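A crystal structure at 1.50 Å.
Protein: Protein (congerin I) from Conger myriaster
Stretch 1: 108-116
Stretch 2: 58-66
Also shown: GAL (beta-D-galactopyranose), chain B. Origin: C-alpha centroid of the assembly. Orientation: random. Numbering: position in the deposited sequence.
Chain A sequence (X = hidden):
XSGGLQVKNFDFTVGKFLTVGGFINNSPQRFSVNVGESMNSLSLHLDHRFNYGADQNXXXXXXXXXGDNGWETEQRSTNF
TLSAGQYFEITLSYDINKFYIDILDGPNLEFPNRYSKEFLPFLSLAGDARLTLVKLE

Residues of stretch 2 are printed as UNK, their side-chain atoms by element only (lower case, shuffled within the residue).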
# COMPACT_ATOMS: atom_id res chain seq x y z
N ASN A 108 7.04 -6.52 -21.14
CA ASN A 108 8.02 -6.01 -20.22
C ASN A 108 8.60 -4.83 -20.96
O ASN A 108 8.93 -4.93 -22.15
CB ASN A 108 9.10 -7.04 -19.95
CG ASN A 108 8.50 -8.26 -19.28
OD1 ASN A 108 8.81 -9.40 -19.61
ND2 ASN A 108 7.60 -8.13 -18.32
N LEU A 109 8.67 -3.68 -20.31
CA LEU A 109 9.20 -2.46 -20.91
C LEU A 109 10.32 -1.94 -20.04
O LEU A 109 10.44 -2.34 -18.88
CB LEU A 109 8.11 -1.40 -21.03
CG LEU A 109 6.87 -1.75 -21.86
CD1 LEU A 109 5.75 -0.75 -21.66
CD2 LEU A 109 7.30 -1.81 -23.31
N GLU A 110 11.21 -1.11 -20.57
CA GLU A 110 12.27 -0.48 -19.79
C GLU A 110 12.14 0.99 -20.05
O GLU A 110 11.63 1.39 -21.10
CB GLU A 110 13.64 -0.88 -20.25
CG GLU A 110 13.94 -2.31 -19.88
CD GLU A 110 15.22 -2.87 -20.48
OE1 GLU A 110 15.96 -2.16 -21.15
OE2 GLU A 110 15.47 -4.05 -20.26
N PHE A 111 12.60 1.78 -19.11
CA PHE A 111 12.57 3.23 -19.25
C PHE A 111 13.78 3.75 -18.50
O PHE A 111 14.12 3.15 -17.47
CB PHE A 111 11.27 3.78 -18.63
CG PHE A 111 11.09 5.28 -18.82
CD1 PHE A 111 10.74 5.80 -20.07
CD2 PHE A 111 11.27 6.14 -17.74
CE1 PHE A 111 10.58 7.18 -20.23
CE2 PHE A 111 11.11 7.52 -17.91
CZ PHE A 111 10.77 8.03 -19.15
N PRO A 112 14.51 4.79 -18.90
CA PRO A 112 15.66 5.27 -18.17
C PRO A 112 15.30 5.80 -16.79
O PRO A 112 14.23 6.35 -16.56
CB PRO A 112 16.29 6.33 -19.06
CG PRO A 112 15.17 6.76 -19.97
CD PRO A 112 14.37 5.48 -20.18
N ASN A 113 16.23 5.62 -15.87
CA ASN A 113 16.11 6.22 -14.55
C ASN A 113 16.84 7.53 -14.77
O ASN A 113 18.04 7.71 -14.52
CB ASN A 113 16.82 5.36 -13.50
CG ASN A 113 16.74 5.89 -12.08
OD1 ASN A 113 16.42 7.06 -11.83
ND2 ASN A 113 17.00 5.09 -11.06
N ARG A 114 16.10 8.51 -15.26
CA ARG A 114 16.64 9.81 -15.63
C ARG A 114 17.31 10.61 -14.53
O ARG A 114 18.31 11.30 -14.74
CB ARG A 114 15.51 10.63 -16.25
CG ARG A 114 15.14 10.04 -17.60
CD ARG A 114 13.95 10.73 -18.22
NE ARG A 114 13.78 10.33 -19.61
CZ ARG A 114 12.71 10.66 -20.34
NH1 ARG A 114 11.67 11.34 -19.85
NH2 ARG A 114 12.67 10.25 -21.60
N TYR A 115 16.82 10.48 -13.31
CA TYR A 115 17.31 11.27 -12.20
C TYR A 115 18.18 10.47 -11.22
O TYR A 115 18.46 10.95 -10.13
CB TYR A 115 16.09 11.90 -11.48
CG TYR A 115 15.12 12.55 -12.46
CD1 TYR A 115 15.58 13.44 -13.44
CD2 TYR A 115 13.77 12.19 -12.41
CE1 TYR A 115 14.68 13.97 -14.37
CE2 TYR A 115 12.88 12.72 -13.33
CZ TYR A 115 13.35 13.60 -14.31
OH TYR A 115 12.48 14.10 -15.24
N SER A 116 18.65 9.28 -11.60
CA SER A 116 19.50 8.46 -10.74
C SER A 116 18.99 8.28 -9.32
O SER A 116 19.66 8.47 -8.30
CB SER A 116 20.92 9.05 -10.75
OG SER A 116 21.41 9.02 -12.09
N UNK A 58 -2.21 3.17 -26.84
CA UNK A 58 -0.81 3.54 -26.82
C UNK A 58 -0.35 3.69 -25.37
O UNK A 58 -1.10 4.19 -24.52
o UNK A 58 -1.17 4.77 -28.85
c UNK A 58 0.90 5.24 -27.69
c UNK A 58 -0.58 4.88 -27.56
N UNK A 59 0.84 3.20 -25.06
CA UNK A 59 1.48 3.37 -23.76
C UNK A 59 2.46 4.51 -23.99
O UNK A 59 3.25 4.49 -24.95
c UNK A 59 2.17 -0.39 -23.02
c UNK A 59 1.38 0.93 -23.09
c UNK A 59 2.29 2.12 -23.32
c UNK A 59 3.04 2.45 -22.02
N UNK A 60 2.41 5.50 -23.12
CA UNK A 60 3.31 6.63 -23.14
C UNK A 60 4.03 6.64 -21.80
O UNK A 60 3.38 6.62 -20.74
c UNK A 60 2.53 7.96 -23.32
c UNK A 60 1.83 7.96 -24.67
c UNK A 60 3.49 9.14 -23.24
N UNK A 61 5.34 6.72 -21.82
CA UNK A 61 6.17 6.79 -20.64
C UNK A 61 6.95 8.10 -20.68
O UNK A 61 7.45 8.52 -21.73
c UNK A 61 7.15 5.64 -20.60
c UNK A 61 7.64 2.72 -22.25
c UNK A 61 6.44 4.31 -20.43
s UNK A 61 7.61 2.94 -20.50
N UNK A 62 7.03 8.75 -19.53
CA UNK A 62 7.76 10.00 -19.44
C UNK A 62 8.09 10.26 -17.97
O UNK A 62 7.75 9.44 -17.10
n UNK A 62 7.08 13.16 -21.30
c UNK A 62 7.71 12.26 -20.57
c UNK A 62 6.89 11.11 -20.00
o UNK A 62 8.91 12.39 -20.34
N UNK A 63 8.73 11.39 -17.70
CA UNK A 63 9.06 11.88 -16.38
C UNK A 63 8.89 13.39 -16.41
O UNK A 63 8.69 14.01 -17.47
o UNK A 63 11.42 12.12 -16.94
c UNK A 63 10.50 11.49 -16.07
N UNK A 64 8.92 14.01 -15.23
CA UNK A 64 8.84 15.45 -15.10
C UNK A 64 9.43 15.85 -13.76
O UNK A 64 9.29 15.16 -12.75
c UNK A 64 7.37 15.95 -15.19
o UNK A 64 7.49 17.37 -15.09
c UNK A 64 6.40 15.37 -14.16
N UNK A 65 10.12 16.97 -13.79
CA UNK A 65 10.61 17.61 -12.58
C UNK A 65 9.75 18.81 -12.25
O UNK A 65 9.94 19.44 -11.21
c UNK A 65 13.16 16.19 -11.54
c UNK A 65 13.12 16.94 -12.87
c UNK A 65 12.06 18.04 -12.80
c UNK A 65 14.47 17.54 -13.22
N UNK A 66 8.80 19.19 -13.11
CA UNK A 66 8.01 20.39 -12.87
C UNK A 66 6.54 20.14 -13.15
O UNK A 66 5.86 20.94 -13.83
n UNK A 66 9.59 23.32 -16.52
c UNK A 66 8.46 21.55 -13.77
c UNK A 66 9.12 24.00 -15.32
c UNK A 66 9.87 22.12 -13.65
c UNK A 66 9.87 23.60 -14.05
C1 GAL B . 0.85 14.87 -22.08
C2 GAL B . -0.35 14.70 -21.16
C3 GAL B . 0.10 14.44 -19.72
C4 GAL B . 1.12 13.29 -19.67
C5 GAL B . 2.23 13.52 -20.68
C6 GAL B . 3.20 12.37 -20.74
O2 GAL B . -1.14 15.89 -21.20
O3 GAL B . -1.03 14.14 -18.93
O4 GAL B . 0.44 12.07 -19.96
O5 GAL B . 1.69 13.72 -22.01
O6 GAL B . 4.25 12.64 -21.64

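Position 58 carries three side-chain atoms: a carbon bearing one oxygen and one carbon. That branched hydroxyl is Thr58, buried but too far from stretch 1 to touch it; beta-branching suits a strand.

Position 59 has four carbons, forked at the first, with one arm two carbons long: Ile59. Its CA-to-CB bond points toward stretch 1, and the longer arm ends with CD1 3.8 Å from Leu109 CD1.

At position 60 one carbon carries two others, giving Val60, a compact apolar residue suited to a buried strand site. It is out of reach of stretch 1; its CG1 lies 3.9 Å from O6 of the galactose.

Position 61 shows two carbons, a sulfur and a last carbon, unbranched: methionine. Met61 CB packs 3.6 Å from Phe111 CD1, while CE reaches to 4.0 Å from Leu109 CD1. A long, unbranched chain can thus serve two neighbours, and its SD lies 5.2 Å from the centroid of the Phe111 ring, in an oblique approach.

Position 62 has two carbons, the second carrying an oxygen and a nitrogen: the amide of Asn62. The CA-to-CB bond points away, but the end comes nearer, and an amide offers both acceptor and donor. OD1 accepts from Arg114 NH1 at 3.0 Å and from the backbone N of position 63 at 2.8 Å; ND2 donates to galactose O6 at 2.9 Å.

Position 63, one carbon and one oxygen, is Ser63. Its CA-to-CB bond points toward stretch 1, and OG accepts from Arg114 NH1 at 3.0 Å, nearly straight at 172°, and donates to Tyr115 OH at 2.8 Å. The short hydroxyl links two long side chains.

Position 64 again has a carbon bearing one oxygen and one carbon. The CA-to-CB bond of Thr64 points away from stretch 1, and its hydroxyl suits a local role: OG1 accepts from the backbone N of position 66 at 3.0 Å.

Position 65 has four carbons forked at the second, hence Leu65. The fork lets a methyl lie over the aromatic face: CD2 sits 3.8 Å from the Tyr115 ring centroid, a CH-pi contact.

Position 66, four carbons in a row ending in nitrogen, is Lys66, out of reach; its charged chain suits an exposed site.

The strands run roughly parallel, their axes 8.3 Å apart at closest approach, so side chains bridge the gap. Apolar packing around Leu109 and Phe111 gives way to the polar cluster of Arg114, Asn62, Ser63 and Tyr115 OH, followed by Leu65 on the Tyr115 ring. Arg114 NH1 thus also contacts the amide that binds the sugar.

Stretch 2 58-66: TIVMNSTLK
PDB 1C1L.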